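Local coordinates for protein SAM-dependent O-methyltransferase (Thermotoga maritima, PDB 1O54) that probably methylates N1 of adenosine 58 in tRNA, using S-adenosyl-L-methionine as the methyl donor and working as a homotetramer, at residues Val110-Asp114 with Ala133-Lys139; Leu226-Pro230 with Ala267-Arg273; Glu179-Leu185 with Cys199-Lys204; Lys99-Ile104 with Thr261-Phe266. All blocks are in the same frame, centred on the assembly; numbering follows the deposited sequence. Where two conformers were deposited one is given.

Contact 1. Residues Val110-Asp114 with Ala133-Lys139; sequences VKEGD and AVGSSGK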
# COMPACT_ATOMS: atom_id res chain seq x y z
N VAL A 110 -19.80 -16.41 -7.45
CA VAL A 110 -20.77 -16.40 -8.54
C VAL A 110 -20.34 -17.40 -9.62
O VAL A 110 -19.20 -17.37 -10.09
CB VAL A 110 -21.01 -15.00 -9.16
CG1 VAL A 110 -22.09 -15.05 -10.18
CG2 VAL A 110 -21.31 -13.97 -8.07
N LYS A 111 -21.26 -18.30 -9.96
CA LYS A 111 -20.95 -19.43 -10.82
C LYS A 111 -22.17 -19.82 -11.64
O LYS A 111 -23.28 -19.33 -11.45
CB LYS A 111 -20.51 -20.59 -9.96
CG LYS A 111 -21.61 -21.15 -9.12
CD LYS A 111 -21.13 -22.14 -8.07
CE LYS A 111 -22.33 -22.94 -7.53
NZ LYS A 111 -23.39 -22.17 -6.80
N GLU A 112 -21.91 -20.71 -12.59
CA GLU A 112 -22.92 -21.16 -13.56
C GLU A 112 -24.21 -21.51 -12.87
O GLU A 112 -24.24 -22.35 -11.96
CB GLU A 112 -22.39 -22.37 -14.34
CG GLU A 112 -23.32 -22.85 -15.46
CD GLU A 112 -23.40 -21.93 -16.65
OE1 GLU A 112 -24.54 -21.68 -17.14
OE2 GLU A 112 -22.33 -21.47 -17.12
N GLY A 113 -25.30 -20.94 -13.36
CA GLY A 113 -26.63 -21.24 -12.86
C GLY A 113 -27.09 -20.47 -11.63
O GLY A 113 -28.23 -20.62 -11.20
N ASP A 114 -26.21 -19.68 -11.03
CA ASP A 114 -26.55 -18.91 -9.86
C ASP A 114 -27.64 -17.87 -10.16
O ASP A 114 -27.75 -17.34 -11.29
CB ASP A 114 -25.38 -18.16 -9.28
CG ASP A 114 -24.50 -18.98 -8.36
OD1 ASP A 114 -24.84 -20.16 -8.06
OD2 ASP A 114 -23.43 -18.47 -7.93
N ALA A 133 -20.45 -14.01 -14.93
CA ALA A 133 -20.21 -15.08 -13.99
C ALA A 133 -21.35 -16.09 -13.80
O ALA A 133 -21.08 -17.23 -13.43
CB ALA A 133 -19.80 -14.51 -12.64
N VAL A 134 -22.60 -15.70 -13.99
CA VAL A 134 -23.71 -16.65 -13.77
C VAL A 134 -23.88 -17.64 -14.93
O VAL A 134 -24.69 -18.58 -14.86
CB VAL A 134 -25.05 -15.94 -13.48
CG1 VAL A 134 -24.95 -15.00 -12.23
CG2 VAL A 134 -25.53 -15.18 -14.69
N GLY A 135 -23.17 -17.39 -16.04
CA GLY A 135 -23.28 -18.24 -17.22
C GLY A 135 -24.59 -18.07 -17.96
O GLY A 135 -25.43 -17.24 -17.61
N SER A 136 -24.78 -18.84 -19.02
CA SER A 136 -26.04 -18.77 -19.76
C SER A 136 -27.25 -19.28 -18.98
O SER A 136 -28.39 -18.95 -19.34
CB SER A 136 -25.94 -19.54 -21.09
OG SER A 136 -25.76 -20.92 -20.85
N SER A 137 -27.03 -20.11 -17.97
CA SER A 137 -28.12 -20.74 -17.21
C SER A 137 -28.55 -20.03 -15.91
O SER A 137 -29.55 -20.39 -15.28
CB SER A 137 -27.77 -22.22 -16.90
OG SER A 137 -26.77 -22.34 -15.88
N GLY A 138 -27.76 -19.05 -15.49
CA GLY A 138 -28.04 -18.27 -14.30
C GLY A 138 -28.82 -17.01 -14.63
O GLY A 138 -29.22 -16.78 -15.79
N LYS A 139 -29.01 -16.17 -13.62
CA LYS A 139 -29.74 -14.93 -13.81
C LYS A 139 -29.35 -13.90 -12.77
O LYS A 139 -29.18 -14.26 -11.58
CB LYS A 139 -31.23 -15.17 -13.69
CG LYS A 139 -32.11 -14.01 -14.18
CD LYS A 139 -31.95 -13.76 -15.69
CE LYS A 139 -32.68 -14.79 -16.53
NZ LYS A 139 -32.80 -14.44 -17.99
O HOH W 1 -18.55 -17.99 -12.70
O HOH W 2 -22.58 -21.00 -19.79
O HOH W 3 -30.57 -20.62 -12.47
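The carboxylate of Glu112 anchors this contact: its OE1 accepts from Ser137 OG at 2.6 Å and from Ser137 N at 3.1 Å, so one serine offers both hydroxyl and amide to one oxygen. These connections belong to the Rossmann-like methyltransferase fold. Val110-Asp114 leads from helix 98-107 into strand 115-119, and Ala133-Lys139 carries the end of helix 125-134 into the parallel neighbour, strand 139-143. Gly113 N donates to Val134 O at 2.9 Å, tying the type II turn Lys111-Asp114 to the helix end, and Lys139 N donates to Asp114 O at 2.9 Å where the two strands begin to pair. Within the turn, Lys111 NZ forms a salt bridge with Asp114 OD1 at 2.8 Å. The other Glu112 oxygen, OE2, reaches Arg165 of the second subunit. Glycine suits three positions. Gly113 and Gly135 have positive phi, and a CB on Gly135 would collide with Glu112 OE2; at Gly138 it would strike Asp114 O, which lies 3.2 Å from Gly138 CA. On the inner side Val110 CG1 packs against Ala133 CB at 3.4 Å and Val134 CG1 at 3.5 Å, small apolar groups that let the backbones close up. A water donates to both Val110 O, at 2.8 Å, and Ala133 O, at 2.7 Å.

Contact 2. Residues Leu226-Pro230 with Ala267-Arg273; sequences LQELP and ATKVCRR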
# COMPACT_ATOMS: atom_id res chain seq x y z
N LEU A 226 -25.15 -5.45 10.13
CA LEU A 226 -24.85 -6.86 9.87
C LEU A 226 -24.80 -7.69 11.16
O LEU A 226 -25.29 -8.83 11.21
CB LEU A 226 -23.52 -7.01 9.09
CG LEU A 226 -23.57 -6.59 7.62
CD1 LEU A 226 -22.18 -6.51 7.07
CD2 LEU A 226 -24.37 -7.56 6.75
N GLN A 227 -24.20 -7.10 12.19
CA GLN A 227 -24.00 -7.79 13.44
C GLN A 227 -25.29 -7.97 14.22
O GLN A 227 -25.35 -8.77 15.14
CB GLN A 227 -22.85 -7.14 14.24
CG GLN A 227 -21.54 -7.51 13.51
CD GLN A 227 -20.29 -6.84 13.99
OE1 GLN A 227 -20.33 -6.03 14.90
NE2 GLN A 227 -19.15 -7.18 13.34
N GLU A 228 -26.34 -7.24 13.84
CA GLU A 228 -27.65 -7.42 14.46
C GLU A 228 -28.41 -8.63 13.88
O GLU A 228 -29.37 -9.07 14.49
CB GLU A 228 -28.49 -6.16 14.29
CG GLU A 228 -27.92 -5.00 15.10
CD GLU A 228 -28.54 -3.65 14.78
OE1 GLU A 228 -29.49 -3.57 13.97
OE2 GLU A 228 -28.05 -2.66 15.38
N LEU A 229 -27.98 -9.12 12.72
CA LEU A 229 -28.69 -10.16 11.96
C LEU A 229 -27.88 -11.47 11.91
O LEU A 229 -26.70 -11.48 12.29
CB LEU A 229 -28.97 -9.67 10.55
CG LEU A 229 -30.09 -8.65 10.36
CD1 LEU A 229 -29.92 -8.02 9.03
CD2 LEU A 229 -31.41 -9.34 10.45
N PRO A 230 -28.51 -12.58 11.50
CA PRO A 230 -27.79 -13.85 11.38
C PRO A 230 -26.85 -13.92 10.15
O PRO A 230 -27.17 -14.51 9.11
CB PRO A 230 -28.91 -14.89 11.35
CG PRO A 230 -30.12 -14.19 11.81
CD PRO A 230 -29.94 -12.79 11.26
N ALA A 267 -20.34 -10.89 3.95
CA ALA A 267 -20.93 -11.66 5.02
C ALA A 267 -21.65 -12.87 4.41
O ALA A 267 -21.99 -12.87 3.23
CB ALA A 267 -21.88 -10.81 5.80
N THR A 268 -21.84 -13.90 5.23
CA THR A 268 -22.54 -15.12 4.84
C THR A 268 -23.78 -15.28 5.68
O THR A 268 -23.67 -15.24 6.90
CB THR A 268 -21.58 -16.30 5.05
OG1 THR A 268 -20.46 -16.17 4.15
CG2 THR A 268 -22.26 -17.62 4.72
N LYS A 269 -24.92 -15.48 5.03
CA LYS A 269 -26.18 -15.69 5.72
C LYS A 269 -26.26 -17.06 6.36
O LYS A 269 -25.98 -18.08 5.73
CB LYS A 269 -27.34 -15.55 4.74
CG LYS A 269 -28.75 -15.64 5.41
CD LYS A 269 -29.66 -16.38 4.63
CE LYS A 269 -30.96 -16.74 5.31
NZ LYS A 269 -32.07 -16.04 4.64
N VAL A 270 -26.70 -17.07 7.61
CA VAL A 270 -27.10 -18.30 8.28
C VAL A 270 -28.56 -18.17 8.71
O VAL A 270 -29.12 -17.06 8.72
CB VAL A 270 -26.19 -18.63 9.43
CG1 VAL A 270 -24.79 -18.93 8.89
CG2 VAL A 270 -26.17 -17.50 10.50
N CYS A 271 -29.18 -19.28 9.05
CA CYS A 271 -30.62 -19.27 9.33
C CYS A 271 -30.96 -18.60 10.66
O CYS A 271 -31.97 -17.93 10.77
CB CYS A 271 -31.18 -20.69 9.29
SG CYS A 271 -31.03 -21.34 7.61
N ARG A 272 -30.10 -18.77 11.65
CA ARG A 272 -30.39 -18.21 12.97
C ARG A 272 -29.15 -18.15 13.81
O ARG A 272 -28.15 -18.81 13.54
CB ARG A 272 -31.51 -19.00 13.67
CG ARG A 272 -31.38 -20.50 13.56
CD ARG A 272 -32.51 -21.30 14.19
NE ARG A 272 -32.05 -22.65 14.52
CZ ARG A 272 -32.79 -23.60 15.10
NH1 ARG A 272 -34.05 -23.38 15.44
NH2 ARG A 272 -32.23 -24.78 15.35
N ARG A 273 -29.23 -17.33 14.85
CA ARG A 273 -28.09 -17.07 15.73
C ARG A 273 -27.97 -18.20 16.75
O ARG A 273 -26.87 -18.60 17.12
CB ARG A 273 -28.27 -15.72 16.45
CG ARG A 273 -29.11 -14.67 15.67
CD ARG A 273 -28.48 -13.31 15.50
NE ARG A 273 -27.68 -12.89 16.66
CZ ARG A 273 -26.62 -12.08 16.60
NH1 ARG A 273 -26.20 -11.58 15.44
NH2 ARG A 273 -25.96 -11.78 17.72
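Backbone carbonyls supply the acceptors for every hydrogen bond between Leu226-Pro230 and Ala267-Arg273. The straightest runs from Val270 N to Pro230 O, 3.0 Å long with an angle of 171° at the hydrogen, and it fastens the chain leaving helix 216-228 to the end of strand 263-269. The other two come from Arg273, whose long side chain bends back so that NH1 donates to Leu229 O at 3.2 Å and, weakly, to Gln227 O at 3.0 Å. A guanidinium suits this place because carbonyls near the C-terminal end of a helix have lost their partners in the next turn, and a positive charge answers the negative end of the helix dipole. Among the apolar contacts Pro230 is central: with its CA-to-CB bond directed at the other segment, it sets CB 3.9 Å from Val270 CG2 and CG 4.0 Å from Arg273 CG, a rigid ring against branched and methylene carbon. Farther in, Leu226 CD2 meets Ala267 CB at 4.2 Å, where a small residue lets the helix approach the sheet. The contact joins the turn after helix 216-228 to the end of strand 263-269, which lies in the Rossmann-like sheet between strand 207-213 and strands 231-232 and 234-245, while Leu226 and Leu229 also touch Ile196 of helix 196-202.

Contact 3. Residues Glu179-Leu185 with Cys199-Lys204; sequences EKDVDAL and CWEALK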
# COMPACT_ATOMS: atom_id res chain seq x y z
N GLU A 179 -37.47 -12.30 -4.98
CA GLU A 179 -36.81 -13.58 -5.07
C GLU A 179 -36.41 -14.05 -3.68
O GLU A 179 -36.01 -13.24 -2.82
CB GLU A 179 -35.56 -13.50 -5.93
CG GLU A 179 -35.79 -13.08 -7.37
CD GLU A 179 -36.10 -11.59 -7.53
OE1 GLU A 179 -35.72 -10.76 -6.67
OE2 GLU A 179 -36.71 -11.26 -8.56
N LYS A 180 -36.49 -15.37 -3.47
CA LYS A 180 -35.98 -16.01 -2.29
C LYS A 180 -34.92 -17.03 -2.67
O LYS A 180 -34.83 -17.49 -3.81
CB LYS A 180 -37.10 -16.74 -1.53
CG LYS A 180 -38.19 -15.84 -1.02
CD LYS A 180 -37.71 -14.96 0.11
CE LYS A 180 -38.90 -14.36 0.89
NZ LYS A 180 -38.79 -12.88 1.14
N ASP A 181 -34.14 -17.37 -1.67
CA ASP A 181 -33.12 -18.36 -1.78
C ASP A 181 -32.10 -18.06 -2.87
O ASP A 181 -31.57 -18.98 -3.48
CB ASP A 181 -33.76 -19.72 -1.99
CG ASP A 181 -34.50 -20.20 -0.76
OD1 ASP A 181 -35.61 -20.67 -0.93
OD2 ASP A 181 -34.00 -20.11 0.38
N VAL A 182 -31.80 -16.77 -3.08
CA VAL A 182 -30.79 -16.43 -4.08
C VAL A 182 -29.39 -16.81 -3.58
O VAL A 182 -29.15 -16.90 -2.35
CB VAL A 182 -30.86 -14.95 -4.57
CG1 VAL A 182 -32.25 -14.61 -5.05
CG2 VAL A 182 -30.36 -13.98 -3.50
N ASP A 183 -28.49 -17.06 -4.51
CA ASP A 183 -27.17 -17.57 -4.16
C ASP A 183 -26.27 -16.50 -3.55
O ASP A 183 -25.47 -16.79 -2.65
CB ASP A 183 -26.53 -18.15 -5.39
CG ASP A 183 -27.30 -19.34 -5.90
OD1 ASP A 183 -27.12 -20.42 -5.30
OD2 ASP A 183 -28.12 -19.27 -6.83
N ALA A 184 -26.39 -15.28 -4.06
CA ALA A 184 -25.56 -14.16 -3.60
C ALA A 184 -26.27 -12.85 -3.93
O ALA A 184 -27.18 -12.82 -4.78
CB ALA A 184 -24.21 -14.18 -4.24
N LEU A 185 -25.84 -11.79 -3.27
CA LEU A 185 -26.46 -10.50 -3.39
C LEU A 185 -25.40 -9.44 -3.26
O LEU A 185 -24.59 -9.46 -2.34
CB LEU A 185 -27.53 -10.33 -2.32
CG LEU A 185 -28.43 -9.09 -2.42
CD1 LEU A 185 -29.77 -9.37 -1.81
CD2 LEU A 185 -27.76 -7.88 -1.78
N CYS A 199 -32.05 -7.83 2.38
CA CYS A 199 -30.99 -8.65 1.79
C CYS A 199 -30.90 -10.00 2.46
O CYS A 199 -30.91 -11.03 1.80
CB CYS A 199 -29.63 -7.92 1.82
SG CYS A 199 -29.65 -6.40 0.85
N TRP A 200 -30.85 -10.01 3.78
CA TRP A 200 -30.84 -11.27 4.52
C TRP A 200 -32.02 -12.14 4.11
O TRP A 200 -31.86 -13.33 3.86
CB TRP A 200 -30.84 -10.99 6.03
CG TRP A 200 -30.69 -12.24 6.88
CD1 TRP A 200 -29.53 -12.78 7.36
CD2 TRP A 200 -31.74 -13.10 7.30
NE1 TRP A 200 -29.80 -13.93 8.06
CE2 TRP A 200 -31.15 -14.17 8.03
CE3 TRP A 200 -33.14 -13.09 7.14
CZ2 TRP A 200 -31.90 -15.18 8.62
CZ3 TRP A 200 -33.87 -14.13 7.68
CH2 TRP A 200 -33.24 -15.17 8.42
N GLU A 201 -33.21 -11.56 4.03
CA GLU A 201 -34.42 -12.35 3.74
C GLU A 201 -34.37 -13.04 2.38
O GLU A 201 -34.93 -14.13 2.20
CB GLU A 201 -35.65 -11.46 3.83
CG GLU A 201 -35.96 -11.05 5.26
CD GLU A 201 -36.97 -9.92 5.40
OE1 GLU A 201 -37.45 -9.36 4.38
OE2 GLU A 201 -37.29 -9.61 6.57
N ALA A 202 -33.73 -12.40 1.42
CA ALA A 202 -33.66 -12.91 0.04
C ALA A 202 -32.63 -14.03 -0.16
O ALA A 202 -32.75 -14.80 -1.10
CB ALA A 202 -33.38 -11.77 -0.92
N LEU A 203 -31.61 -14.08 0.69
CA LEU A 203 -30.50 -15.03 0.53
C LEU A 203 -30.83 -16.45 0.97
O LEU A 203 -31.54 -16.62 1.97
CB LEU A 203 -29.29 -14.54 1.30
CG LEU A 203 -28.58 -13.36 0.64
CD1 LEU A 203 -27.68 -12.66 1.58
CD2 LEU A 203 -27.80 -13.90 -0.52
N LYS A 204 -30.35 -17.44 0.24
CA LYS A 204 -30.39 -18.84 0.71
C LYS A 204 -29.52 -19.01 1.97
O LYS A 204 -28.64 -18.18 2.26
CB LYS A 204 -29.89 -19.78 -0.39
CG LYS A 204 -28.42 -19.68 -0.68
CD LYS A 204 -27.93 -20.59 -1.79
CE LYS A 204 -26.41 -20.61 -1.85
NZ LYS A 204 -25.88 -21.41 -2.99
O HOH W 4 -34.49 -16.56 1.11
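Leu185 points into the other segment, its CD2 3.6 Å from Cys199 SG, its CD1 4.4 Å from Ala202 CB and its CB 4.0 Å from Leu203 CD2. The small Cys199 and Ala202 let helix 196-202 lie close to the strand, and Phe177 and Phe209 pack around the same group. Val182 CG2 adds a contact of 3.9 Å to Leu203 CD2. Both segments belong to the Rossmann-like core of a class I methyltransferase: strand 182-187 lies beside strand 115-119, and the helix belongs to the right-handed beta-alpha-beta crossover leading to the parallel strand 207-213. Where the helix ends, Val182 and Leu203 form a parallel bridge, with Val182 N donating to Ala202 O at 3.0 Å and Lys204 N to Val182 O at 2.9 Å. Asp181 takes positive phi just before it, and its N donates at 2.9 Å to a water that in turn donates to Glu201 O and Leu203 O. Farther out, the extended Lys204 side chain brings NZ 2.8 Å from Asp183 OD1 in a salt bridge. Both charges have further partners on the second subunit, Lys15 for Asp183 and Asp18 for Lys204.

Contact 4. Residues Lys99-Ile104 with Thr261-Phe266; sequences KDSSFI and TAYMIF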
# COMPACT_ATOMS: atom_id res chain seq x y z
N LYS A 99 -10.97 -3.53 -10.61
CA LYS A 99 -10.13 -4.10 -9.55
C LYS A 99 -11.00 -4.60 -8.39
O LYS A 99 -10.68 -5.58 -7.72
CB LYS A 99 -9.10 -3.08 -9.02
CG LYS A 99 -9.67 -1.92 -8.18
CD LYS A 99 -8.54 -1.19 -7.45
CE LYS A 99 -9.00 -0.30 -6.37
NZ LYS A 99 -9.34 -0.95 -5.12
N ASP A 100 -12.12 -3.93 -8.17
CA ASP A 100 -13.01 -4.35 -7.10
C ASP A 100 -14.03 -5.38 -7.62
O ASP A 100 -14.28 -6.35 -6.96
CB ASP A 100 -13.73 -3.16 -6.48
CG ASP A 100 -12.80 -2.19 -5.75
OD1 ASP A 100 -11.72 -2.60 -5.20
OD2 ASP A 100 -13.12 -0.98 -5.64
N SER A 101 -14.71 -5.09 -8.73
CA SER A 101 -15.78 -5.96 -9.20
C SER A 101 -15.35 -7.42 -9.41
O SER A 101 -16.07 -8.33 -9.04
CB SER A 101 -16.47 -5.38 -10.44
OG SER A 101 -15.56 -5.23 -11.48
N SER A 102 -14.16 -7.64 -9.99
CA SER A 102 -13.66 -8.98 -10.22
C SER A 102 -13.51 -9.76 -8.90
O SER A 102 -13.93 -10.93 -8.75
CB SER A 102 -12.32 -8.88 -10.99
OG SER A 102 -11.34 -8.05 -10.35
N PHE A 103 -12.90 -9.09 -7.93
CA PHE A 103 -12.69 -9.65 -6.62
C PHE A 103 -14.02 -9.95 -5.92
O PHE A 103 -14.22 -11.04 -5.34
CB PHE A 103 -11.83 -8.70 -5.81
CG PHE A 103 -11.59 -9.14 -4.38
CD1 PHE A 103 -10.74 -10.21 -4.09
CD2 PHE A 103 -12.18 -8.46 -3.34
CE1 PHE A 103 -10.52 -10.60 -2.77
CE2 PHE A 103 -11.94 -8.81 -2.04
CZ PHE A 103 -11.11 -9.88 -1.75
N ILE A 104 -14.93 -8.98 -5.98
CA ILE A 104 -16.23 -9.16 -5.33
C ILE A 104 -16.97 -10.34 -5.93
O ILE A 104 -17.52 -11.16 -5.20
CB ILE A 104 -17.05 -7.89 -5.46
CG1 ILE A 104 -16.43 -6.78 -4.59
CG2 ILE A 104 -18.48 -8.17 -5.12
CD1 ILE A 104 -16.96 -5.45 -4.93
N THR A 261 -10.97 3.40 -4.03
CA THR A 261 -12.26 3.27 -4.70
C THR A 261 -13.36 3.04 -3.65
O THR A 261 -14.25 3.90 -3.47
CB THR A 261 -12.24 2.10 -5.70
OG1 THR A 261 -11.68 0.93 -5.09
CG2 THR A 261 -11.34 2.42 -6.86
N ALA A 262 -13.24 1.94 -2.91
CA ALA A 262 -14.29 1.52 -1.99
C ALA A 262 -13.80 0.50 -0.95
O ALA A 262 -12.95 -0.33 -1.23
CB ALA A 262 -15.46 0.90 -2.80
N TYR A 263 -14.39 0.56 0.25
CA TYR A 263 -14.28 -0.49 1.25
C TYR A 263 -15.29 -1.55 0.85
O TYR A 263 -16.41 -1.22 0.53
CB TYR A 263 -14.59 0.03 2.64
CG TYR A 263 -13.60 1.12 3.06
CD1 TYR A 263 -13.92 2.45 2.95
CD2 TYR A 263 -12.32 0.77 3.49
CE1 TYR A 263 -13.00 3.43 3.32
CE2 TYR A 263 -11.39 1.76 3.85
CZ TYR A 263 -11.75 3.07 3.77
OH TYR A 263 -10.87 4.09 4.13
N MET A 264 -14.86 -2.81 0.82
CA MET A 264 -15.72 -3.91 0.47
C MET A 264 -16.06 -4.73 1.70
O MET A 264 -15.14 -5.15 2.42
CB MET A 264 -15.00 -4.81 -0.52
CG MET A 264 -14.63 -4.08 -1.79
SD MET A 264 -13.58 -5.00 -2.93
CE MET A 264 -11.94 -4.84 -2.14
N ILE A 265 -17.34 -4.98 1.92
CA ILE A 265 -17.79 -5.72 3.09
C ILE A 265 -18.50 -6.97 2.65
O ILE A 265 -19.36 -6.89 1.77
CB ILE A 265 -18.74 -4.86 3.94
CG1 ILE A 265 -18.10 -3.50 4.33
CG2 ILE A 265 -19.17 -5.62 5.18
CD1 ILE A 265 -19.08 -2.52 4.92
N PHE A 266 -18.15 -8.10 3.26
CA PHE A 266 -18.74 -9.39 2.91
C PHE A 266 -19.32 -10.05 4.14
O PHE A 266 -18.82 -9.85 5.24
CB PHE A 266 -17.62 -10.28 2.36
CG PHE A 266 -16.93 -9.71 1.14
CD1 PHE A 266 -15.82 -8.90 1.29
CD2 PHE A 266 -17.39 -9.96 -0.12
CE1 PHE A 266 -15.18 -8.34 0.16
CE2 PHE A 266 -16.75 -9.42 -1.24
CZ PHE A 266 -15.65 -8.60 -1.08
O HOH W 5 -9.70 1.21 -2.62
O HOH W 6 -10.90 -1.43 -2.57
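Thr261 opens Thr261-Phe266 with a polar knot, its OG1 donating a very short hydrogen bond of 2.5 Å to Asp100 OD2 and accepting one of 3.0 Å from Lys99 NZ. Here helix 98-107 packs on strand 263-269 of the Rossmann-like sheet; the short axes run nearly parallel, at 11°, and approach to 10.5 Å. Lys99 NZ also forms a salt bridge with Asp100 OD1 at 2.9 Å and a hydrogen bond with Ser239, so charge and hydroxyl are satisfied together. At Ala262, whose side chain is about 7 Å from that of Asp188, predicted to bind S-adenosyl-L-methionine, a water donates to both Ala262 O and Asp100 OD1. Tyr263 turns to the other face of the sheet, against helix 216-228. Met264 points at the helix; its flexible thioether fills the gap, with SD 3.7 Å from Ile104 CG1 and 3.8 Å from Phe103 CD2, a Met-aromatic contact at the ring edge. Ile265 again faces helix 216-228. Phe266 returns to the near face, where its bulk spans the space to the helix: its ring centroid lies 5.8 Å from that of Phe103, and its CZ is 3.8 Å from Phe103 CE2 and 4.0 Å from Ile104 CG1.

Contacts 2 and 4 share strand 263-269, and on the face covered by helix 216-228 they touch, Leu226 CD1 3.7 Å from Ile265 CG2. Contact 2 also touches contact 3, for Lys269 NZ sits 2.8 Å from both Leu203 O and Trp200 O, probable hydrogen bonds. Contacts 1 and 3 meet at the start of neighbouring parallel strands, Asp114 OD1 3.4 Å from Asp183 CG. Contacts 1 and 3 are nested in the loop that contact 4 closes, whereas contacts 2 and 4 cross along the chain. Contact 4 comes nearest the predicted cofactor site, Ala262 about 7 Å and Leu185 of contact 3 about 9 Å from Asp188 between side chains; contacts 1 and 2 lie away from it.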